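Local coordinates for beta-galactosidase BgaB (Bifidobacterium adolescentis, PDB 5VYM), which hydrolyses terminal non-reducing beta-D-galactose residues of beta-galactosides, acting strongly on Gal(beta1-4)Gal-containing transgalactooligosaccharides and weakly on lactose, at residues Ser5-Leu10 / Thr63-Thr68; Ser146-Ser151 / Ala173-Thr178; Thr158-Gln163 / Asp211-Asp216; Ala177-Glu182 / Thr192-Arg197. All coordinates share one frame; numbering follows the deposited sequence.

Interaction 1 of 4, residues Ser5-Leu10 / Thr63-Thr68; sequences SDTAIL and TVVLPT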
loop_
_atom_site.group_PDB
_atom_site.type_symbol
_atom_site.label_atom_id
_atom_site.label_comp_id
_atom_site.label_asym_id
_atom_site.label_seq_id
_atom_site.Cartn_x
_atom_site.Cartn_y
_atom_site.Cartn_z
ATOM N N SER B 5 21.451 14.396 8.525
ATOM C CA SER B 5 20.402 15.244 7.988
ATOM C C SER B 5 19.030 14.596 8.172
ATOM O O SER B 5 18.905 13.406 8.474
ATOM C CB SER B 5 20.656 15.533 6.508
ATOM O OG SER B 5 19.525 16.142 5.904
ATOM N N ASP B 6 17.985 15.405 7.986
ATOM C CA ASP B 6 16.622 14.890 8.007
ATOM C C ASP B 6 16.247 14.177 6.716
ATOM O O ASP B 6 15.338 13.341 6.728
ATOM C CB ASP B 6 15.623 16.022 8.258
ATOM C CG ASP B 6 15.609 16.484 9.701
ATOM O OD1 ASP B 6 15.993 15.691 10.586
ATOM O OD2 ASP B 6 15.205 17.639 9.951
ATOM N N THR B 7 16.928 14.483 5.615
ATOM C CA THR B 7 16.577 13.972 4.297
ATOM C C THR B 7 17.708 13.110 3.758
ATOM O O THR B 7 18.880 13.490 3.842
ATOM C CB THR B 7 16.289 15.121 3.325
ATOM O OG1 THR B 7 15.300 15.990 3.890
ATOM C CG2 THR B 7 15.786 14.580 1.992
ATOM N N ALA B 8 17.351 11.955 3.204
ATOM C CA ALA B 8 18.298 11.059 2.557
ATOM C C ALA B 8 17.885 10.860 1.107
ATOM O O ALA B 8 16.739 10.495 0.826
ATOM C CB ALA B 8 18.367 9.708 3.275
ATOM N N ILE B 9 18.812 11.115 0.192
ATOM C CA ILE B 9 18.618 10.806 -1.219
ATOM C C ILE B 9 19.214 9.429 -1.474
ATOM O O ILE B 9 20.421 9.227 -1.308
ATOM C CB ILE B 9 19.263 11.870 -2.117
ATOM C CG1 ILE B 9 18.670 13.245 -1.807
ATOM C CG2 ILE B 9 19.073 11.515 -3.585
ATOM C CD1 ILE B 9 19.313 14.374 -2.573
ATOM N N LEU B 10 18.369 8.478 -1.862
ATOM C CA LEU B 10 18.796 7.093 -1.980
ATOM C C LEU B 10 19.489 6.849 -3.312
ATOM O O LEU B 10 19.040 7.321 -4.361
ATOM C CB LEU B 10 17.605 6.150 -1.832
ATOM C CG LEU B 10 16.796 6.301 -0.543
ATOM C CD1 LEU B 10 15.824 5.143 -0.404
ATOM C CD2 LEU B 10 17.711 6.396 0.672
ATOM N N THR B 63 12.783 12.118 5.809
ATOM C CA THR B 63 12.344 12.150 4.424
ATOM C C THR B 63 13.335 11.372 3.573
ATOM O O THR B 63 14.549 11.449 3.789
ATOM C CB THR B 63 12.219 13.590 3.913
ATOM O OG1 THR B 63 11.245 14.289 4.696
ATOM C CG2 THR B 63 11.794 13.614 2.449
ATOM N N VAL B 64 12.811 10.616 2.613
ATOM C CA VAL B 64 13.615 9.799 1.714
ATOM C C VAL B 64 13.213 10.134 0.284
ATOM O O VAL B 64 12.018 10.205 -0.029
ATOM C CB VAL B 64 13.436 8.298 2.016
ATOM C CG1 VAL B 64 13.466 7.480 0.750
ATOM C CG2 VAL B 64 14.511 7.827 2.981
ATOM N N VAL B 65 14.206 10.362 -0.575
ATOM C CA VAL B 65 13.988 10.776 -1.958
ATOM C C VAL B 65 14.571 9.716 -2.880
ATOM O O VAL B 65 15.712 9.280 -2.687
ATOM C CB VAL B 65 14.616 12.153 -2.245
ATOM C CG1 VAL B 65 14.396 12.550 -3.696
ATOM C CG2 VAL B 65 14.046 13.208 -1.305
ATOM N N LEU B 66 13.791 9.304 -3.883
ATOM C CA LEU B 66 14.210 8.302 -4.863
ATOM C C LEU B 66 14.162 8.918 -6.256
ATOM O O LEU B 66 13.119 8.875 -6.929
ATOM C CB LEU B 66 13.335 7.052 -4.787
ATOM C CG LEU B 66 13.434 6.218 -3.509
ATOM C CD1 LEU B 66 12.332 6.596 -2.530
ATOM C CD2 LEU B 66 13.393 4.732 -3.830
ATOM N N PRO B 67 15.264 9.495 -6.732
ATOM C CA PRO B 67 15.271 10.076 -8.078
ATOM C C PRO B 67 15.790 9.106 -9.129
ATOM O O PRO B 67 16.967 8.731 -9.107
ATOM C CB PRO B 67 16.200 11.285 -7.924
ATOM C CG PRO B 67 17.099 10.941 -6.733
ATOM C CD PRO B 67 16.550 9.706 -6.049
ATOM N N THR B 68 14.917 8.705 -10.053
ATOM C CA THR B 68 15.256 7.756 -11.114
ATOM C C THR B 68 15.874 6.486 -10.529
ATOM O O THR B 68 16.921 6.003 -10.967
ATOM C CB THR B 68 16.178 8.402 -12.156
ATOM O OG1 THR B 68 15.716 9.729 -12.439
ATOM C CG2 THR B 68 16.180 7.601 -13.458
#
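Ile9 CG2 meets Pro67 CG at 3.8 Å, the two side chains crossing at about a right angle, and the pyrrolidine ring also lays its CD beside Leu10 O. The contact holds no aromatic ring; its flat groups are the peptides, joined edge to edge by four backbone hydrogen bonds. Val65 N donates to Ala8 O at 2.9 Å, Ala8 N to Thr63 O, Thr63 N to Asp6 O, and Leu10 N to Val65 O in a bond straight to 173°. Three of the four accepting carbonyls also take a CA-H contact, as where Thr7 CA lies 3.3 Å from Thr63 O.

This register is that of two parallel strands at the centre of a four-stranded sheet, ordered 50-53, 7-11, 63-66, 89-93, with helices packed on both faces. It is an alpha/beta core consistent with the glutaminase I clan to which the trimerisation domain of family 42 beta-galactosidases is assigned.

On the face covered by helix 31-44, Thr7 and Thr63 lie side by side and point the same way. Thr7 CG2 touches Val65 CG2 at 4.0 Å, while Thr63 OG1 is hydrogen-bonded to Arg89 NE of the next strand. On the other face Leu10 does most of the work. Its CG stands anti to its own carbonyl carbon (chi1 -56°), close to Val64, and its CD1 presses on Val64 CG1 at 3.5 Å, the side chains again nearly perpendicular. The same methyl reaches Leu66 CG at 4.1 Å, and Leu80 of helix 74-85 covers both Val64 and Leu66.

Interaction 2 of 4, residues Ser146-Ser151 / Ala173-Thr178; sequences SSADDS and AQVLAT
Ser146 and Thr178 grip each other through paired backbone bonds, and the tight half of this contact lies here. Ser146 N gives to Thr178 O at 2.7 Å, and Thr178 N gives to Ser146 O at the same length. Ser146 O is further approached by Ala177 CA at 3.2 Å. It also receives a weak bond from Thr178 OG1, whose position between the backbone N and the carbonyl carbon (chi1 52°) turns the hydroxyl toward that oxygen. Next along, Ser147 and Ala177 form a non-hydrogen-bonded pair whose CA atoms are 4.2 Å apart.

These are neighbouring antiparallel strands, 143-147 and 174-180, inside a five-stranded sheet of the trimerisation domain. Strand 174-180 is irregular at this point: Leu176 and Ala177 both face Val195 of the strand on its far side, a classic beta bulge.

Beyond the bulge strand 143-147 ends and the pairing slackens. Ala148 N still reaches Leu176 O at 3.0 Å, but from above the carbonyl plane, 62° out of it. Ala148, exposed to solvent, sets its CB 3.5 Å from Val175 O and close to Val175 CG1 as well. Asp149 OD1 lies 3.8 Å from Leu176 O, and OD2 of the same carboxylate 4.1 Å from Leu176 CD2, the two side chains crossing obliquely. This carboxylate finds its polar partner outside the contact, in Tyr224 OH of helix 214-225. Ser147 OG, still in the strand, bonds to Leu154 N.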
loop_
_atom_site.group_PDB
_atom_site.type_symbol
_atom_site.label_atom_id
_atom_site.label_comp_id
_atom_site.label_asym_id
_atom_site.label_seq_id
_atom_site.Cartn_x
_atom_site.Cartn_y
_atom_site.Cartn_z
ATOM N N SER B 146 -1.556 -24.109 14.648
ATOM C CA SER B 146 -0.653 -24.039 15.786
ATOM C C SER B 146 -0.252 -22.589 16.008
ATOM O O SER B 146 0.014 -21.857 15.050
ATOM C CB SER B 146 0.595 -24.905 15.577
ATOM O OG SER B 146 1.439 -24.865 16.714
ATOM N N SER B 147 -0.217 -22.178 17.272
ATOM C CA SER B 147 0.111 -20.798 17.605
ATOM C C SER B 147 1.595 -20.543 17.361
ATOM O O SER B 147 2.451 -21.269 17.878
ATOM C CB SER B 147 -0.257 -20.501 19.056
ATOM O OG SER B 147 -1.663 -20.483 19.230
ATOM N N ALA B 148 1.898 -19.514 16.568
ATOM C CA ALA B 148 3.285 -19.172 16.291
ATOM C C ALA B 148 3.935 -18.405 17.433
ATOM O O ALA B 148 5.166 -18.293 17.467
ATOM C CB ALA B 148 3.382 -18.359 14.999
ATOM N N ASP B 149 3.144 -17.875 18.361
ATOM C CA ASP B 149 3.671 -17.219 19.548
ATOM C C ASP B 149 3.792 -18.256 20.667
ATOM O O ASP B 149 3.832 -19.462 20.408
ATOM C CB ASP B 149 2.785 -16.024 19.921
ATOM C CG ASP B 149 1.315 -16.399 20.067
ATOM O OD1 ASP B 149 0.980 -17.597 19.965
ATOM O OD2 ASP B 149 0.490 -15.485 20.283
ATOM N N ASP B 150 3.853 -17.805 21.918
ATOM C CA ASP B 150 3.920 -18.701 23.064
ATOM C C ASP B 150 2.612 -18.753 23.840
ATOM O O ASP B 150 2.561 -19.358 24.917
ATOM C CB ASP B 150 5.068 -18.293 23.990
ATOM C CG ASP B 150 6.432 -18.525 23.366
ATOM O OD1 ASP B 150 6.552 -19.437 22.521
ATOM O OD2 ASP B 150 7.383 -17.799 23.723
ATOM N N SER B 151 1.551 -18.132 23.319
ATOM C CA SER B 151 0.274 -18.140 24.021
ATOM C C SER B 151 -0.396 -19.505 23.959
ATOM O O SER B 151 -1.172 -19.850 24.858
ATOM C CB SER B 151 -0.652 -17.071 23.440
ATOM O OG SER B 151 -0.933 -17.329 22.075
ATOM N N ALA B 173 5.291 -7.198 10.672
ATOM C CA ALA B 173 4.142 -8.092 10.705
ATOM C C ALA B 173 4.464 -9.319 11.549
ATOM O O ALA B 173 5.538 -9.912 11.420
ATOM C CB ALA B 173 3.744 -8.504 9.290
ATOM N N GLN B 174 3.532 -9.695 12.417
ATOM C CA GLN B 174 3.720 -10.796 13.351
ATOM C C GLN B 174 2.759 -11.925 13.011
ATOM O O GLN B 174 1.560 -11.691 12.828
ATOM C CB GLN B 174 3.499 -10.329 14.790
ATOM C CG GLN B 174 3.552 -11.440 15.821
ATOM C CD GLN B 174 3.262 -10.939 17.222
ATOM O OE1 GLN B 174 2.934 -9.768 17.419
ATOM N NE2 GLN B 174 3.382 -11.826 18.204
ATOM N N VAL B 175 3.289 -13.141 12.924
ATOM C CA VAL B 175 2.457 -14.321 12.714
ATOM C C VAL B 175 1.945 -14.805 14.062
ATOM O O VAL B 175 2.719 -14.969 15.012
ATOM C CB VAL B 175 3.245 -15.424 11.989
ATOM C CG1 VAL B 175 2.371 -16.654 11.792
ATOM C CG2 VAL B 175 3.759 -14.914 10.657
ATOM N N LEU B 176 0.636 -15.027 14.152
ATOM C CA LEU B 176 0.024 -15.508 15.383
ATOM C C LEU B 176 -0.326 -16.987 15.338
ATOM O O LEU B 176 -0.371 -17.633 16.390
ATOM C CB LEU B 176 -1.239 -14.698 15.697
ATOM C CG LEU B 176 -1.017 -13.208 15.974
ATOM C CD1 LEU B 176 -2.334 -12.516 16.283
ATOM C CD2 LEU B 176 -0.025 -13.016 17.110
ATOM N N ALA B 177 -0.570 -17.537 14.150
ATOM C CA ALA B 177 -0.894 -18.947 14.013
ATOM C C ALA B 177 -0.451 -19.431 12.642
ATOM O O ALA B 177 -0.479 -18.684 11.661
ATOM C CB ALA B 177 -2.391 -19.212 14.209
ATOM N N THR B 178 -0.034 -20.693 12.590
ATOM C CA THR B 178 0.358 -21.345 11.352
ATOM C C THR B 178 -0.365 -22.677 11.240
ATOM O O THR B 178 -0.847 -23.231 12.231
ATOM C CB THR B 178 1.874 -21.583 11.275
ATOM O OG1 THR B 178 2.313 -22.252 12.465
ATOM C CG2 THR B 178 2.618 -20.266 11.129
#

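Interaction 3 of 4, residues Thr158-Gln163 / Asp211-Asp216; sequences TTRLWQ and DLDVAD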
loop_
_atom_site.group_PDB
_atom_site.type_symbol
_atom_site.label_atom_id
_atom_site.label_comp_id
_atom_site.label_asym_id
_atom_site.label_seq_id
_atom_site.Cartn_x
_atom_site.Cartn_y
_atom_site.Cartn_z
ATOM N N THR B 158 -9.012 -26.413 14.227
ATOM C CA THR B 158 -8.984 -26.978 12.885
ATOM C C THR B 158 -9.713 -26.047 11.925
ATOM O O THR B 158 -10.329 -25.057 12.327
ATOM C CB THR B 158 -9.616 -28.377 12.847
ATOM O OG1 THR B 158 -10.971 -28.306 13.308
ATOM C CG2 THR B 158 -8.835 -29.344 13.727
ATOM N N THR B 159 -9.634 -26.378 10.638
ATOM C CA THR B 159 -10.313 -25.604 9.610
ATOM C C THR B 159 -10.573 -26.500 8.408
ATOM O O THR B 159 -9.759 -27.371 8.087
ATOM C CB THR B 159 -9.494 -24.373 9.197
ATOM O OG1 THR B 159 -10.155 -23.685 8.128
ATOM C CG2 THR B 159 -8.091 -24.772 8.750
ATOM N N ARG B 160 -11.720 -26.292 7.762
ATOM C CA ARG B 160 -12.061 -26.986 6.527
ATOM C C ARG B 160 -12.130 -26.037 5.338
ATOM O O ARG B 160 -12.647 -26.414 4.280
ATOM C CB ARG B 160 -13.385 -27.737 6.690
ATOM C CG ARG B 160 -13.294 -28.954 7.598
ATOM C CD ARG B 160 -14.543 -29.102 8.450
ATOM N NE ARG B 160 -14.788 -27.909 9.256
ATOM C CZ ARG B 160 -14.224 -27.674 10.437
ATOM N NH1 ARG B 160 -13.376 -28.551 10.958
ATOM N NH2 ARG B 160 -14.506 -26.558 11.098
ATOM N N LEU B 161 -11.623 -24.817 5.490
ATOM C CA LEU B 161 -11.586 -23.843 4.402
ATOM C C LEU B 161 -10.462 -22.866 4.702
ATOM O O LEU B 161 -10.527 -22.142 5.700
ATOM C CB LEU B 161 -12.921 -23.112 4.273
ATOM C CG LEU B 161 -13.243 -22.536 2.894
ATOM C CD1 LEU B 161 -13.808 -23.622 1.991
ATOM C CD2 LEU B 161 -14.202 -21.364 3.003
ATOM N N TRP B 162 -9.438 -22.843 3.853
ATOM C CA TRP B 162 -8.250 -22.051 4.123
ATOM C C TRP B 162 -7.730 -21.434 2.833
ATOM O O TRP B 162 -8.027 -21.896 1.729
ATOM C CB TRP B 162 -7.150 -22.902 4.776
ATOM C CG TRP B 162 -6.748 -24.073 3.936
ATOM C CD1 TRP B 162 -5.814 -24.084 2.942
ATOM C CD2 TRP B 162 -7.277 -25.403 4.003
ATOM N NE1 TRP B 162 -5.726 -25.337 2.388
ATOM C CE2 TRP B 162 -6.613 -26.167 3.024
ATOM C CE3 TRP B 162 -8.244 -26.023 4.800
ATOM C CZ2 TRP B 162 -6.885 -27.517 2.818
ATOM C CZ3 TRP B 162 -8.513 -27.364 4.594
ATOM C CH2 TRP B 162 -7.835 -28.096 3.613
ATOM N N GLN B 163 -6.942 -20.375 2.996
ATOM C CA GLN B 163 -6.224 -19.742 1.898
ATOM C C GLN B 163 -4.808 -20.305 1.855
ATOM O O GLN B 163 -4.068 -20.206 2.839
ATOM C CB GLN B 163 -6.198 -18.224 2.071
ATOM C CG GLN B 163 -5.216 -17.512 1.157
ATOM C CD GLN B 163 -5.676 -17.464 -0.285
ATOM O OE1 GLN B 163 -6.871 -17.537 -0.572
ATOM N NE2 GLN B 163 -4.726 -17.339 -1.204
ATOM N N ASP B 211 -11.301 -20.383 7.735
ATOM C CA ASP B 211 -12.614 -20.374 8.360
ATOM C C ASP B 211 -12.581 -21.208 9.634
ATOM O O ASP B 211 -12.124 -22.355 9.622
ATOM C CB ASP B 211 -13.675 -20.912 7.400
ATOM C CG ASP B 211 -15.054 -20.948 8.024
ATOM O OD1 ASP B 211 -15.540 -19.882 8.458
ATOM O OD2 ASP B 211 -15.653 -22.043 8.081
ATOM N N LEU B 212 -13.059 -20.625 10.728
ATOM C CA LEU B 212 -13.139 -21.302 12.013
ATOM C C LEU B 212 -14.591 -21.379 12.459
ATOM O O LEU B 212 -15.393 -20.483 12.171
ATOM C CB LEU B 212 -12.311 -20.574 13.080
ATOM C CG LEU B 212 -10.835 -20.311 12.776
ATOM C CD1 LEU B 212 -10.248 -19.352 13.797
ATOM C CD2 LEU B 212 -10.053 -21.611 12.755
ATOM N N ASP B 213 -14.931 -22.456 13.162
ATOM C CA ASP B 213 -16.255 -22.531 13.754
ATOM C C ASP B 213 -16.328 -21.616 14.976
ATOM O O ASP B 213 -15.323 -21.071 15.438
ATOM C CB ASP B 213 -16.616 -23.977 14.113
ATOM C CG ASP B 213 -15.611 -24.629 15.050
ATOM O OD1 ASP B 213 -14.677 -23.946 15.517
ATOM O OD2 ASP B 213 -15.760 -25.840 15.318
ATOM N N VAL B 214 -17.546 -21.448 15.496
ATOM C CA VAL B 214 -17.773 -20.486 16.574
ATOM C C VAL B 214 -16.921 -20.826 17.791
ATOM O O VAL B 214 -16.398 -19.932 18.468
ATOM C CB VAL B 214 -19.270 -20.424 16.925
ATOM C CG1 VAL B 214 -19.509 -19.453 18.074
ATOM C CG2 VAL B 214 -20.082 -20.026 15.701
ATOM N N ALA B 215 -16.759 -22.118 18.083
ATOM C CA ALA B 215 -15.966 -22.521 19.241
ATOM C C ALA B 215 -14.512 -22.086 19.093
ATOM O O ALA B 215 -13.944 -21.459 19.993
ATOM C CB ALA B 215 -16.062 -24.033 19.443
ATOM N N ASP B 216 -13.892 -22.412 17.955
ATOM C CA ASP B 216 -12.505 -22.012 17.734
ATOM C C ASP B 216 -12.390 -20.510 17.503
ATOM O O ASP B 216 -11.402 -19.888 17.911
ATOM C CB ASP B 216 -11.912 -22.784 16.555
ATOM C CG ASP B 216 -11.782 -24.270 16.833
ATOM O OD1 ASP B 216 -11.647 -24.646 18.017
ATOM O OD2 ASP B 216 -11.812 -25.065 15.869
HETATM O O HOH W 1 -12.857 -24.822 13.406
HETATM O O HOH W 2 -13.814 -24.708 9.171
#
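Thr159 and Leu161 meet Asp211 through the direct hydrogen bonds of this contact. Asp211 N donates to Leu161 O at 2.8 Å with an almost straight N-H. Thr159 OG1 lies 2.8 Å from Asp211 O, a hydrogen bond whose proton may have a second acceptor. With OG1 anti to the backbone N (chi1 176°), the hydroxyl also accepts from Leu161 N at 3.2 Å, closing an ST turn. A valine in place of Thr159 would probably leave Leu161 N without its turn acceptor and Asp211 O with one partner fewer.

Water supplies a second layer. One molecule accepts from Arg160 N and gives to Asp211 O at 2.9 Å; another, fed by Asp213 N, lies between Thr158 O and Asp216 OD2, 2.7 Å from the latter.

Van der Waals contacts are few: the Leu212 CD2 methyl rests on the carbonyl Thr158 O, and Leu161 CB on Asp211 CB. Tyr94 of the second subunit packs on both Leu161 and Asp211, and Trp162 and Gln163 pair with a strand of that subunit, carrying the sheet across the interface.

Charge and capping come last. Asp213 is the N-cap of helix 214-225, its OD1 taking Asp216 N at 3.0 Å from above the carboxylate plane. Arg160 NH2 stays 4.5 Å from Asp213 OD2, beyond a salt bridge, and the guanidinium's ion pair is with Glu142. Because Asp213 OD1 and Asp216 OD2 are only 3.1 Å apart, the nearby arginine and the helix N-terminus are likely to ease a repulsion that could otherwise raise the affinity of one carboxylate for a proton.

Interaction 4 of 4, residues Ala177-Glu182 / Thr192-Arg197; sequences ATYAGE and TAAVTR
A classic beta bulge joins strands 174-180 and 193-200 of the antiparallel sheet: Ala194 and Val195 both face Ala177, and the register slips by one residue before Thr178 pairs with Ala193. Ala177 O is thereby gripped twice, by Ala194 N at 2.8 Å and by Val195 N at 3.2 Å, both arriving from the same face of its carbonyl plane. Ala177 N returns a bond to Val195 O on a lone pair. Past the bulge, Tyr179 N donates to Thr192 O, beside which Thr178 CB also lies, at 3.4 Å.

Side-chain packing centres on the Tyr179 ring. Ala194 CB sits over one face, 3.8 Å from the ring centroid and 20° off the normal, a CH-pi contact displaced toward the rim, with CZ its nearest ring atom. Thr192 CB lies in the ring plane at the edge, 3.9 Å from Tyr179 CD2. The ring also touches Ile143 and Leu145 of the adjoining strand. An alanine in place of Tyr179 would probably open a gap beside Ala194 CB and leave Thr192 CB without the ring edge beside it, although the backbone bond to Thr192 O could remain. Within the bulge Ala177 CB packs on Val195 CB. At the tip of the tyrosine, Tyr179 OH holds a water at 2.7 Å, and this water lies 3.3 Å from Ala193 O.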
loop_
_atom_site.group_PDB
_atom_site.type_symbol
_atom_site.label_atom_id
_atom_site.label_comp_id
_atom_site.label_asym_id
_atom_site.label_seq_id
_atom_site.Cartn_x
_atom_site.Cartn_y
_atom_site.Cartn_z
ATOM N N ALA B 177 -0.570 -17.537 14.150
ATOM C CA ALA B 177 -0.894 -18.947 14.013
ATOM C C ALA B 177 -0.451 -19.431 12.642
ATOM O O ALA B 177 -0.479 -18.684 11.661
ATOM C CB ALA B 177 -2.391 -19.212 14.209
ATOM N N THR B 178 -0.034 -20.693 12.590
ATOM C CA THR B 178 0.358 -21.345 11.352
ATOM C C THR B 178 -0.365 -22.677 11.240
ATOM O O THR B 178 -0.847 -23.231 12.231
ATOM C CB THR B 178 1.874 -21.583 11.275
ATOM O OG1 THR B 178 2.313 -22.252 12.465
ATOM C CG2 THR B 178 2.618 -20.266 11.129
ATOM N N TYR B 179 -0.440 -23.185 10.013
ATOM C CA TYR B 179 -0.963 -24.524 9.787
ATOM C C TYR B 179 0.126 -25.543 10.095
ATOM O O TYR B 179 1.262 -25.411 9.630
ATOM C CB TYR B 179 -1.451 -24.677 8.347
ATOM C CG TYR B 179 -2.470 -23.641 7.935
ATOM C CD1 TYR B 179 -3.741 -23.627 8.495
ATOM C CD2 TYR B 179 -2.163 -22.680 6.979
ATOM C CE1 TYR B 179 -4.676 -22.680 8.119
ATOM C CE2 TYR B 179 -3.092 -21.731 6.596
ATOM C CZ TYR B 179 -4.347 -21.736 7.168
ATOM O OH TYR B 179 -5.272 -20.791 6.788
ATOM N N ALA B 180 -0.218 -26.552 10.890
ATOM C CA ALA B 180 0.734 -27.569 11.305
ATOM C C ALA B 180 0.038 -28.922 11.340
ATOM O O ALA B 180 -1.192 -29.017 11.302
ATOM C CB ALA B 180 1.347 -27.239 12.671
ATOM N N GLY B 181 0.841 -29.972 11.413
ATOM C CA GLY B 181 0.344 -31.332 11.471
ATOM C C GLY B 181 0.611 -32.091 10.182
ATOM O O GLY B 181 1.102 -31.555 9.188
ATOM N N GLU B 182 0.265 -33.380 10.224
ATOM C CA GLU B 182 0.491 -34.245 9.071
ATOM C C GLU B 182 -0.379 -33.836 7.888
ATOM O O GLU B 182 0.068 -33.891 6.736
ATOM C CB GLU B 182 0.231 -35.703 9.452
ATOM C CG GLU B 182 1.232 -36.275 10.443
ATOM C CD GLU B 182 0.877 -37.682 10.880
ATOM O OE1 GLU B 182 1.001 -37.980 12.087
ATOM O OE2 GLU B 182 0.466 -38.489 10.019
ATOM N N THR B 192 2.772 -22.321 6.914
ATOM C CA THR B 192 2.114 -21.208 6.243
ATOM C C THR B 192 1.325 -20.372 7.245
ATOM O O THR B 192 0.688 -20.904 8.158
ATOM C CB THR B 192 1.187 -21.728 5.141
ATOM O OG1 THR B 192 1.944 -22.519 4.215
ATOM C CG2 THR B 192 0.529 -20.577 4.390
ATOM N N ALA B 193 1.374 -19.052 7.070
ATOM C CA ALA B 193 0.704 -18.143 7.989
ATOM C C ALA B 193 -0.810 -18.299 7.899
ATOM O O ALA B 193 -1.388 -18.258 6.809
ATOM C CB ALA B 193 1.104 -16.700 7.689
ATOM N N ALA B 194 -1.450 -18.475 9.052
ATOM C CA ALA B 194 -2.902 -18.563 9.150
ATOM C C ALA B 194 -3.533 -17.334 9.786
ATOM O O ALA B 194 -4.593 -16.889 9.338
ATOM C CB ALA B 194 -3.305 -19.806 9.951
ATOM N N VAL B 195 -2.906 -16.779 10.824
ATOM C CA VAL B 195 -3.376 -15.567 11.488
ATOM C C VAL B 195 -2.178 -14.652 11.699
ATOM O O VAL B 195 -1.182 -15.059 12.308
ATOM C CB VAL B 195 -4.062 -15.859 12.835
ATOM C CG1 VAL B 195 -4.463 -14.560 13.511
ATOM C CG2 VAL B 195 -5.273 -16.763 12.640
ATOM N N THR B 196 -2.267 -13.423 11.196
ATOM C CA THR B 196 -1.201 -12.439 11.317
ATOM C C THR B 196 -1.790 -11.102 11.739
ATOM O O THR B 196 -2.981 -10.839 11.561
ATOM C CB THR B 196 -0.435 -12.242 10.001
ATOM O OG1 THR B 196 -1.293 -11.610 9.043
ATOM C CG2 THR B 196 0.052 -13.573 9.445
ATOM N N ARG B 197 -0.929 -10.251 12.294
ATOM C CA ARG B 197 -1.278 -8.869 12.582
ATOM C C ARG B 197 -0.102 -7.985 12.198
ATOM O O ARG B 197 1.058 -8.397 12.290
ATOM C CB ARG B 197 -1.655 -8.656 14.058
ATOM C CG ARG B 197 -0.545 -8.950 15.055
ATOM C CD ARG B 197 -1.076 -8.860 16.477
ATOM N NE ARG B 197 -0.094 -9.277 17.474
ATOM C CZ ARG B 197 -0.375 -9.478 18.757
ATOM N NH1 ARG B 197 -1.612 -9.304 19.204
ATOM N NH2 ARG B 197 0.580 -9.858 19.596
HETATM O O HOH W 3 -4.110 -19.018 5.171
#

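Interaction 1 stands apart, about 36 to 45 Å between centres from the others and across the chain's centre. It is a buried, regular parallel pair with apolar methyl packing. The other three involve the antiparallel sheet, interaction 3 joining its outermost strand within the chain, 158-163, to the start of helix 214-225. Interactions 2 and 4 share Ala177 and Thr178, using opposite edges of strand 174-180. Interaction 4 is buried and built round an aromatic ring; interaction 2 is only partly buried and frays into a polar loop. Interaction 3, near the subunit interface, relies on direct hydrogen bonds, bridging waters and a capping carboxylate more than on apolar packing; its Trp162 CB packs against Tyr179 OH of interaction 4.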